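Local coordinates for protein MTH169 (Methanobacterium thermoautotrophicum, PDB 1GTD) that belongs to the PurS-like family of small alpha/beta proteins and assembles from four copies, at residues A26-L30 and G31-E35. Numbering follows the deposited sequence.
Sequences ALALL and GYEVE
With CG beside the backbone N in both L27 (chi1 -69°) and Y32, the two side chains start out side by side at a Schellman motif, where helix 18-30 ends and the chain turns back toward strand 34-35; L27 CB and Y32 CB lie 4.4 Å apart. G31, at positive phi, makes the turn. Its N donates to A28 O at 3.1 Å, reaching that oxygen from above the carbonyl plane. The N of Y32 reaches back to L27 O in a weak bond of 3.0 Å, bent to 128° at the hydrogen. Beside this polar link, L30 CD2 comes obliquely to the Y32 ring, 4.2 Å from CE1. The ring lies near L30, at the end of the helix, and its OH is hydrogen-bonded to D61 of the second subunit. M62 of that subunit packs on both L27 and Y32, and V34 and E35 pair with one of its strands in an antiparallel ladder, so the helix end and the strand after it are built into the interface. On another side of the turn, E33 extends CG anti to its backbone N, then bends at chi2 (72°). The bend brings the carboxylate back beside A28, with OE2 3.8 Å from the methyl CB. Further along, the side chains of the buried pair L27 and V34 meet at an oblique angle, methyl against methyl, with L27 CD1 3.5 Å from V34 CG2.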
# COMPACT_ATOMS: atom_id res chain seq x y z
N ALA B 26 -4.27 -12.14 -10.41
CA ALA B 26 -3.65 -13.18 -9.62
C ALA B 26 -4.67 -14.25 -9.27
O ALA B 26 -4.37 -15.44 -9.31
CB ALA B 26 -3.06 -12.59 -8.35
N LEU B 27 -5.89 -13.82 -8.93
CA LEU B 27 -6.94 -14.77 -8.59
C LEU B 27 -7.26 -15.64 -9.81
O LEU B 27 -7.32 -16.86 -9.71
CB LEU B 27 -8.21 -14.04 -8.10
CG LEU B 27 -8.11 -13.34 -6.73
CD1 LEU B 27 -9.47 -12.78 -6.32
CD2 LEU B 27 -7.59 -14.32 -5.67
N ALA B 28 -7.46 -15.00 -10.96
CA ALA B 28 -7.76 -15.74 -12.18
C ALA B 28 -6.72 -16.84 -12.39
O ALA B 28 -7.07 -17.98 -12.69
CB ALA B 28 -7.77 -14.79 -13.37
N LEU B 29 -5.45 -16.49 -12.24
CA LEU B 29 -4.36 -17.45 -12.42
C LEU B 29 -4.40 -18.59 -11.40
O LEU B 29 -4.08 -19.74 -11.72
CB LEU B 29 -3.02 -16.73 -12.31
CG LEU B 29 -2.72 -15.67 -13.36
CD1 LEU B 29 -1.47 -14.93 -12.97
CD2 LEU B 29 -2.56 -16.33 -14.71
N LEU B 30 -4.80 -18.26 -10.18
CA LEU B 30 -4.88 -19.24 -9.11
C LEU B 30 -6.09 -20.17 -9.30
O LEU B 30 -6.27 -21.11 -8.53
CB LEU B 30 -5.00 -18.53 -7.77
CG LEU B 30 -4.31 -19.13 -6.54
CD1 LEU B 30 -2.78 -19.14 -6.74
CD2 LEU B 30 -4.69 -18.32 -5.30
N GLY B 31 -6.91 -19.88 -10.30
CA GLY B 31 -8.07 -20.72 -10.55
C GLY B 31 -9.41 -20.04 -10.36
O GLY B 31 -10.40 -20.47 -10.93
N TYR B 32 -9.43 -18.98 -9.57
CA TYR B 32 -10.66 -18.25 -9.28
C TYR B 32 -10.91 -17.12 -10.26
O TYR B 32 -9.98 -16.39 -10.61
CB TYR B 32 -10.60 -17.68 -7.87
CG TYR B 32 -10.24 -18.71 -6.84
CD1 TYR B 32 -9.12 -18.55 -6.02
CD2 TYR B 32 -10.99 -19.87 -6.70
CE1 TYR B 32 -8.76 -19.52 -5.10
CE2 TYR B 32 -10.64 -20.85 -5.79
CZ TYR B 32 -9.53 -20.67 -4.99
OH TYR B 32 -9.18 -21.65 -4.09
N GLU B 33 -12.16 -16.96 -10.69
CA GLU B 33 -12.49 -15.90 -11.64
C GLU B 33 -13.47 -14.91 -11.01
O GLU B 33 -14.65 -15.20 -10.83
CB GLU B 33 -13.12 -16.49 -12.90
CG GLU B 33 -13.11 -15.52 -14.07
CD GLU B 33 -11.71 -15.33 -14.64
OE1 GLU B 33 -11.35 -14.18 -14.98
OE2 GLU B 33 -10.97 -16.35 -14.74
N VAL B 34 -12.96 -13.72 -10.69
CA VAL B 34 -13.80 -12.71 -10.08
C VAL B 34 -13.87 -11.47 -10.97
O VAL B 34 -12.97 -11.22 -11.78
CB VAL B 34 -13.27 -12.33 -8.67
CG1 VAL B 34 -13.40 -13.53 -7.74
CG2 VAL B 34 -11.81 -11.91 -8.76
N GLU B 35 -14.94 -10.71 -10.84
CA GLU B 35 -15.09 -9.52 -11.65
C GLU B 35 -15.29 -8.28 -10.80
O GLU B 35 -15.55 -8.37 -9.61
CB GLU B 35 -16.27 -9.67 -12.60
CG GLU B 35 -16.06 -10.73 -13.66
CD GLU B 35 -17.37 -11.20 -14.25
OE1 GLU B 35 -18.13 -10.35 -14.78
OE2 GLU B 35 -17.64 -12.42 -14.19